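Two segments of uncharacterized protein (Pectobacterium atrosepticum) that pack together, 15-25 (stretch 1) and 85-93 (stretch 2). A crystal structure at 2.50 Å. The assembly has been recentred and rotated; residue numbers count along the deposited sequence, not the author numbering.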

# COMPACT_ATOMS: atom_id res chain seq x y z
N ASP A 15 -16.12 10.91 -35.81
CA ASP A 15 -15.25 11.84 -36.52
C ASP A 15 -13.78 11.63 -36.18
O ASP A 15 -13.01 11.17 -37.02
N GLU A 16 -13.41 11.95 -34.94
CA GLU A 16 -12.02 11.80 -34.49
C GLU A 16 -11.88 10.83 -33.32
O GLU A 16 -10.80 10.27 -33.10
N THR A 17 -12.97 10.64 -32.57
CA THR A 17 -12.95 9.76 -31.40
C THR A 17 -13.35 8.32 -31.71
O THR A 17 -14.36 8.07 -32.36
N SER A 18 -12.54 7.37 -31.23
CA SER A 18 -12.79 5.95 -31.39
C SER A 18 -13.25 5.40 -30.04
O SER A 18 -12.96 5.98 -29.00
N GLN A 19 -13.97 4.29 -30.06
CA GLN A 19 -14.46 3.70 -28.82
C GLN A 19 -14.47 2.18 -28.87
O GLN A 19 -14.69 1.57 -29.91
N VAL A 20 -14.19 1.58 -27.72
CA VAL A 20 -14.19 0.14 -27.59
C VAL A 20 -14.70 -0.14 -26.19
O VAL A 20 -14.31 0.53 -25.22
N GLU A 21 -15.60 -1.11 -26.08
CA GLU A 21 -16.15 -1.47 -24.80
C GLU A 21 -15.80 -2.91 -24.51
O GLU A 21 -16.01 -3.78 -25.35
N LEU A 22 -15.24 -3.16 -23.34
CA LEU A 22 -14.89 -4.51 -22.97
C LEU A 22 -15.59 -4.94 -21.71
O LEU A 22 -15.91 -4.12 -20.86
N MET A 23 -15.86 -6.23 -21.60
CA MET A 23 -16.45 -6.76 -20.38
C MET A 23 -15.28 -7.59 -19.89
O MET A 23 -14.76 -8.43 -20.62
N LEU A 24 -14.83 -7.31 -18.67
CA LEU A 24 -13.68 -8.02 -18.11
C LEU A 24 -14.00 -8.68 -16.77
O LEU A 24 -14.89 -8.24 -16.03
N GLN A 25 -13.29 -9.74 -16.47
CA GLN A 25 -13.50 -10.44 -15.21
C GLN A 25 -12.22 -10.34 -14.42
O GLN A 25 -11.13 -10.66 -14.93
N ARG A 85 -17.07 -3.37 -16.78
CA ARG A 85 -17.27 -2.84 -18.12
C ARG A 85 -16.17 -1.78 -18.24
O ARG A 85 -15.99 -0.94 -17.35
N LEU A 86 -15.40 -1.84 -19.31
CA LEU A 86 -14.34 -0.88 -19.55
C LEU A 86 -14.63 -0.14 -20.84
O LEU A 86 -14.72 -0.75 -21.91
N VAL A 87 -14.80 1.17 -20.75
CA VAL A 87 -15.05 1.99 -21.93
C VAL A 87 -13.83 2.89 -22.19
O VAL A 87 -13.40 3.63 -21.29
N LEU A 88 -13.28 2.80 -23.39
CA LEU A 88 -12.12 3.59 -23.82
C LEU A 88 -12.51 4.48 -25.00
O LEU A 88 -13.03 3.97 -26.01
N ILE A 89 -12.25 5.78 -24.89
CA ILE A 89 -12.55 6.73 -25.97
C ILE A 89 -11.26 7.47 -26.34
O ILE A 89 -10.64 8.11 -25.48
N TRP A 90 -10.84 7.38 -27.60
CA TRP A 90 -9.62 8.06 -28.01
C TRP A 90 -9.79 9.13 -29.07
O TRP A 90 -10.25 8.86 -30.18
N HIS A 91 -9.38 10.34 -28.71
CA HIS A 91 -9.45 11.50 -29.59
C HIS A 91 -8.03 11.84 -30.06
O HIS A 91 -7.32 12.57 -29.39
N ALA A 92 -7.63 11.28 -31.20
CA ALA A 92 -6.29 11.51 -31.73
C ALA A 92 -5.98 12.99 -31.94
O ALA A 92 -4.81 13.39 -32.02
N GLY A 93 -7.02 13.81 -32.04
CA GLY A 93 -6.81 15.23 -32.21
C GLY A 93 -6.13 15.79 -30.98
O GLY A 93 -4.95 16.15 -31.02

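Strands 17-25 and 85-91 pair antiparallel; as in any beta-sheet, successive side chains alternate between its two faces, and bridge partners lie side by side on the same face. The backbone ladder fixes the pairs: S18, V20 and L22 each exchange two hydrogen bonds with W90, L88 and L86, respectively.

The apolar contacts cluster on the face carrying V20, L22, L86 and L88, all buried, where aliphatic side chains leave no polar group unsatisfied. V20 (chi1 p) brings CG1 to 3.7 Å from L88 CB. L22 (m, p) and L86 (t, p) meet more loosely, L22 CB to L86 CB at 4.4 Å, and L24 (m, t) reaches diagonally to place CD1 4.0 Å from L86 CB.

The other face, partly exposed, tolerates polar groups. E21 and R85 are offset diagonally, and their long side chains bridge the gap: E21 is extended (t, t), R85 starts t, t and turns at chi3 (m), and R85 NH1 donates to E21 OE2 at 2.7 Å in a salt bridge. The carboxylate oxygen lies at the guanidinium edge, near its plane, leaving NE and NH2 to partners elsewhere in the structure.

Mixed contacts complete this face. The Q19 methylene CG packs 3.6 Å from I89 CG1, both residues having chi1 m. T17 (p) sets its methyl CG2 over the H91 ring (chi1 t), 4.2 Å from the centroid, a CH-pi contact.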

# COMPACT_ATOMS: atom_id res chain seq x y z
CB ASP A 15 -15.66 13.28 -36.20
CG ASP A 15 -17.05 13.59 -36.68
OD1 ASP A 15 -18.02 13.11 -36.04
OD2 ASP A 15 -17.18 14.31 -37.69
CB GLU A 16 -11.45 13.16 -34.07
CG GLU A 16 -12.16 14.37 -34.70
CD GLU A 16 -13.55 14.58 -34.13
OE1 GLU A 16 -14.24 15.52 -34.58
OE2 GLU A 16 -13.96 13.80 -33.24
CB THR A 17 -13.91 10.25 -30.29
OG1 THR A 17 -15.27 10.05 -30.71
CG2 THR A 17 -13.69 11.72 -30.00
CB SER A 18 -11.52 5.22 -31.81
OG SER A 18 -11.17 5.55 -33.13
CB GLN A 19 -15.88 4.20 -28.51
CG GLN A 19 -15.98 5.70 -28.33
CD GLN A 19 -17.29 6.30 -28.87
OE1 GLN A 19 -18.33 6.23 -28.22
NE2 GLN A 19 -17.22 6.88 -30.07
CB VAL A 20 -12.78 -0.47 -27.78
CG1 VAL A 20 -11.85 -0.05 -26.66
CG2 VAL A 20 -12.90 -1.99 -27.85
CB GLU A 21 -17.67 -1.31 -24.81
CG GLU A 21 -18.30 -1.61 -23.47
CD GLU A 21 -19.77 -1.28 -23.44
OE1 GLU A 21 -20.15 -0.27 -24.07
OE2 GLU A 21 -20.53 -2.01 -22.78
CB LEU A 22 -13.38 -4.66 -22.75
CG LEU A 22 -12.48 -4.60 -23.98
CD1 LEU A 22 -12.47 -3.20 -24.55
CD2 LEU A 22 -11.08 -5.01 -23.58
CB MET A 23 -17.67 -7.64 -20.68
CG MET A 23 -18.41 -8.09 -19.42
SD MET A 23 -20.03 -8.87 -19.73
CE MET A 23 -21.07 -7.33 -19.92
CB LEU A 24 -12.51 -7.04 -17.91
CG LEU A 24 -12.26 -6.05 -19.05
CD1 LEU A 24 -11.23 -5.03 -18.62
CD2 LEU A 24 -11.80 -6.77 -20.27
CB GLN A 25 -13.88 -11.90 -15.46
CG GLN A 25 -14.05 -12.75 -14.20
CD GLN A 25 -15.28 -12.38 -13.36
OE1 GLN A 25 -16.21 -11.72 -13.83
NE2 GLN A 25 -15.28 -12.83 -12.09
CB ARG A 85 -18.65 -2.17 -18.28
CG ARG A 85 -18.96 -1.81 -19.74
CD ARG A 85 -20.02 -0.72 -19.87
NE ARG A 85 -21.29 -1.04 -19.22
CZ ARG A 85 -22.09 -2.05 -19.56
NH1 ARG A 85 -21.77 -2.87 -20.56
NH2 ARG A 85 -23.22 -2.24 -18.89
CB LEU A 86 -12.98 -1.59 -19.68
CG LEU A 86 -11.86 -0.63 -20.10
CD1 LEU A 86 -11.68 0.43 -19.02
CD2 LEU A 86 -10.53 -1.38 -20.32
CB VAL A 87 -16.30 2.91 -21.75
CG1 VAL A 87 -16.53 3.74 -23.00
CG2 VAL A 87 -17.54 2.06 -21.46
CB LEU A 88 -10.98 2.68 -24.29
CG LEU A 88 -9.98 2.06 -23.32
CD1 LEU A 88 -10.67 1.62 -22.05
CD2 LEU A 88 -9.30 0.88 -24.02
CB ILE A 89 -13.59 7.77 -25.52
CG1 ILE A 89 -14.91 7.08 -25.16
CG2 ILE A 89 -13.82 8.79 -26.63
CD1 ILE A 89 -15.91 7.97 -24.46
CB TRP A 90 -8.57 7.06 -28.51
CG TRP A 90 -7.27 7.74 -28.82
CD1 TRP A 90 -6.53 8.55 -27.99
CD2 TRP A 90 -6.53 7.66 -30.04
NE1 TRP A 90 -5.39 8.98 -28.62
CE2 TRP A 90 -5.37 8.45 -29.88
CE3 TRP A 90 -6.75 7.00 -31.25
CZ2 TRP A 90 -4.42 8.59 -30.89
CZ3 TRP A 90 -5.81 7.14 -32.27
CH2 TRP A 90 -4.65 7.93 -32.08
CB HIS A 91 -10.05 12.68 -28.80
CG HIS A 91 -10.47 13.83 -29.65
ND1 HIS A 91 -11.35 14.80 -29.21
CD2 HIS A 91 -10.12 14.19 -30.91
CE1 HIS A 91 -11.53 15.69 -30.17
NE2 HIS A 91 -10.80 15.35 -31.21
CB ALA A 92 -6.13 10.76 -33.04